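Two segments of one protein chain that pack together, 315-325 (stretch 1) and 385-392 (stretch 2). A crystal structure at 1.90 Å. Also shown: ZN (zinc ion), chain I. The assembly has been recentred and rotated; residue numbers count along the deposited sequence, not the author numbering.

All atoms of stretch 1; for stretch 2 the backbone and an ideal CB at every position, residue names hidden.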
# COMPACT_ATOMS: atom_id res chain seq x y z
N HIS B 315 19.93 -25.71 16.48
CA HIS B 315 20.75 -26.20 17.59
C HIS B 315 21.20 -27.64 17.42
O HIS B 315 22.29 -28.01 17.86
CB HIS B 315 20.02 -26.01 18.92
CG HIS B 315 20.21 -24.64 19.49
ND1 HIS B 315 19.70 -23.51 18.90
CD2 HIS B 315 20.95 -24.22 20.55
CE1 HIS B 315 20.11 -22.44 19.57
NE2 HIS B 315 20.87 -22.85 20.57
N ALA B 316 20.38 -28.46 16.77
CA ALA B 316 20.76 -29.85 16.53
C ALA B 316 21.99 -29.84 15.62
O ALA B 316 22.92 -30.63 15.79
CB ALA B 316 19.61 -30.59 15.87
N ILE B 317 21.99 -28.93 14.65
CA ILE B 317 23.10 -28.80 13.72
C ILE B 317 24.33 -28.29 14.46
O ILE B 317 25.45 -28.72 14.19
CB ILE B 317 22.74 -27.85 12.56
CG1 ILE B 317 21.60 -28.47 11.75
CG2 ILE B 317 23.95 -27.61 11.67
CD1 ILE B 317 20.96 -27.53 10.76
N HIS B 318 24.12 -27.38 15.41
CA HIS B 318 25.22 -26.85 16.21
C HIS B 318 25.89 -28.01 16.95
O HIS B 318 27.11 -28.10 17.01
CB HIS B 318 24.70 -25.81 17.21
CG HIS B 318 25.57 -25.66 18.43
ND1 HIS B 318 25.56 -26.57 19.46
CD2 HIS B 318 26.47 -24.71 18.78
CE1 HIS B 318 26.41 -26.19 20.40
NE2 HIS B 318 26.98 -25.06 20.00
N ASN B 319 25.07 -28.90 17.51
CA ASN B 319 25.60 -30.05 18.25
C ASN B 319 26.32 -31.02 17.32
O ASN B 319 27.33 -31.61 17.70
CB ASN B 319 24.47 -30.78 18.98
CG ASN B 319 23.82 -29.92 20.05
OD1 ASN B 319 24.45 -29.02 20.60
ND2 ASN B 319 22.56 -30.21 20.36
N GLY B 320 25.81 -31.18 16.10
CA GLY B 320 26.46 -32.07 15.15
C GLY B 320 27.82 -31.53 14.73
O GLY B 320 28.78 -32.29 14.59
N MET B 321 27.90 -30.22 14.54
CA MET B 321 29.13 -29.55 14.13
C MET B 321 30.28 -29.77 15.11
O MET B 321 31.43 -29.93 14.70
CB MET B 321 28.91 -28.04 14.00
CG MET B 321 28.06 -27.60 12.83
SD MET B 321 27.85 -25.80 12.86
CE MET B 321 26.14 -25.66 13.36
N THR B 322 29.96 -29.76 16.39
CA THR B 322 30.98 -29.95 17.42
C THR B 322 31.71 -31.26 17.20
O THR B 322 32.87 -31.41 17.60
CB THR B 322 30.36 -29.95 18.82
OG1 THR B 322 29.60 -31.15 19.01
CG2 THR B 322 29.44 -28.74 18.99
N ALA B 323 31.04 -32.21 16.55
CA ALA B 323 31.64 -33.52 16.28
C ALA B 323 32.76 -33.43 15.24
O ALA B 323 33.51 -34.38 15.06
CB ALA B 323 30.57 -34.49 15.80
N ILE B 324 32.86 -32.29 14.57
CA ILE B 324 33.91 -32.09 13.57
C ILE B 324 35.25 -31.91 14.29
O ILE B 324 36.29 -32.38 13.82
CB ILE B 324 33.64 -30.84 12.71
CG1 ILE B 324 32.35 -31.04 11.89
CG2 ILE B 324 34.82 -30.57 11.78
CD1 ILE B 324 31.93 -29.82 11.10
N HIS B 325 35.21 -31.23 15.43
CA HIS B 325 36.40 -30.96 16.21
C HIS B 325 37.38 -30.11 15.41
O HIS B 325 36.96 -29.24 14.63
CB HIS B 325 37.05 -32.28 16.65
CG HIS B 325 36.18 -33.10 17.56
ND1 HIS B 325 35.80 -32.66 18.81
CD2 HIS B 325 35.61 -34.31 17.40
CE1 HIS B 325 35.02 -33.57 19.38
NE2 HIS B 325 34.89 -34.58 18.54
N UNK B 385 28.71 -35.97 6.68
CA UNK B 385 27.73 -37.03 6.86
C UNK B 385 27.71 -37.41 8.33
O UNK B 385 26.68 -37.77 8.88
CB UNK B 385 28.05 -38.24 5.98
N UNK B 386 28.89 -37.32 8.95
CA UNK B 386 29.04 -37.62 10.37
C UNK B 386 28.24 -36.58 11.16
O UNK B 386 27.61 -36.90 12.17
CB UNK B 386 30.51 -37.62 10.79
N UNK B 387 28.28 -35.33 10.71
CA UNK B 387 27.54 -34.27 11.39
C UNK B 387 26.05 -34.54 11.22
O UNK B 387 25.26 -34.37 12.15
CB UNK B 387 27.91 -32.89 10.84
N UNK B 388 25.67 -34.96 10.01
CA UNK B 388 24.28 -35.25 9.73
C UNK B 388 23.75 -36.33 10.65
O UNK B 388 22.65 -36.22 11.19
CB UNK B 388 24.11 -35.67 8.27
N UNK B 389 24.53 -37.39 10.83
CA UNK B 389 24.12 -38.48 11.70
C UNK B 389 23.99 -37.99 13.14
O UNK B 389 23.03 -38.33 13.83
CB UNK B 389 25.12 -39.64 11.62
N UNK B 390 24.94 -37.18 13.58
CA UNK B 390 24.90 -36.64 14.95
C UNK B 390 23.68 -35.73 15.12
O UNK B 390 23.01 -35.75 16.15
CB UNK B 390 26.18 -35.87 15.27
N UNK B 391 23.40 -34.94 14.09
CA UNK B 391 22.28 -34.02 14.11
C UNK B 391 20.94 -34.74 14.24
O UNK B 391 20.02 -34.27 14.91
CB UNK B 391 22.29 -33.16 12.84
N UNK B 392 20.84 -35.91 13.61
CA UNK B 392 19.60 -36.67 13.62
C UNK B 392 19.42 -37.71 14.73
O UNK B 392 18.51 -38.53 14.65
CB UNK B 392 19.47 -37.38 12.27
ZN ZN I . 21.79 -21.59 22.11

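The two helices cross at 131° between their N-to-C directions, and their axes come within 7.7 Å, a close approach made possible by Gly320. Its CA lies 4.5 Å from the CA of position 387, and there is no side chain between them.

Position 385 is helical, and its ideal CB finds nothing of stretch 1 nearby. Stretch 1 sets no rule here; the residue is Leu385, which makes no contact across the pair.

At position 386 the CA-to-CB bond points toward stretch 1, yet nothing lies within 5.5 Å of the ideal CB. The gap favours a long, flexible chain, apolar or polar. Met386 spans it: with chi1 and chi2 both t, its SD comes to 3.7 Å from Ala323 O and 4.5 Å from Ala323 CB.

Position 387 points sideways, its ideal CB 3.9 Å from Gly320 O and 4.9 Å from Ile324 CG1. Backbone and an aliphatic chain close by suit a compact apolar residue, such as valine, isoleucine or perhaps alanine. The residue is Val387, and both its methyls pack on the peptide that joins Gly320 to Met321: Val387 CG1 lies 3.4 Å from Gly320 C and 3.6 Å from Met321 N, and Val387 CG2 lies 3.5 Å from both Gly320 O and Ile324 CG1.

Position 388 points away, so stretch 1 would tolerate many residues; Gly388 has no side chain to use. Position 389, out of reach, is equally unconstrained from this side, and Arg389 extends clear of the contact.

Position 390 points toward stretch 1, its ideal CB 3.8 Å from Gly320 CA and 4.6 Å from Ala323 CB. With so little room, alanine is the natural choice, with glycine or serine conceivable. Ala390 puts its CB 3.8 Å from Gly320 CA.

Position 391 points sideways, its ideal CB 3.9 Å from Ala316 O and 4.5 Å from Ile317 CA. A small or beta-branched residue would fit, and a hydroxyl could turn back to its own helix. Thr391 does this in rotamer m: OG1 donates to Val387 O at 2.7 Å, and CG2 packs 3.8 Å from Ala316 CB and 4.0 Å from Ile317 CG1. A CB on Gly320 would clash with this hydroxyl, at 2.4 Å from Thr391 OG1.

Position 392 leaves helical phi/psi and points away, so stretch 1 asks nothing of it; Leu392 stays out of contact. No hydrogen bond joins the stretches: the rule here is close fit.

Stretch 2 (385-392) LMVGRATL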
# COMPACT_ATOMS: atom_id res chain seq x y z
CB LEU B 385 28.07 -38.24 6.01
CG LEU B 385 27.73 -38.11 4.52
CD1 LEU B 385 28.20 -39.36 3.78
CD2 LEU B 385 26.23 -37.92 4.35
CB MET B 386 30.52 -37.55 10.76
CG MET B 386 30.78 -37.58 12.25
SD MET B 386 32.46 -37.04 12.67
CE MET B 386 33.37 -38.55 12.44
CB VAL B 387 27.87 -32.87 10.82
CG1 VAL B 387 26.94 -31.83 11.42
CG2 VAL B 387 29.32 -32.52 11.13
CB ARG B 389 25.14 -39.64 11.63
CG ARG B 389 25.07 -40.45 10.33
CD ARG B 389 25.83 -41.77 10.47
NE ARG B 389 27.28 -41.59 10.48
CZ ARG B 389 28.01 -41.43 9.38
NH1 ARG B 389 27.44 -41.44 8.19
NH2 ARG B 389 29.32 -41.25 9.48
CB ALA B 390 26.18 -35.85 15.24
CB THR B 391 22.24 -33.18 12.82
OG1 THR B 391 23.45 -32.41 12.72
CG2 THR B 391 21.03 -32.25 12.80
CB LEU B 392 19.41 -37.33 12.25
CG LEU B 392 19.20 -36.34 11.10
CD1 LEU B 392 19.43 -37.02 9.76
CD2 LEU B 392 17.80 -35.75 11.18
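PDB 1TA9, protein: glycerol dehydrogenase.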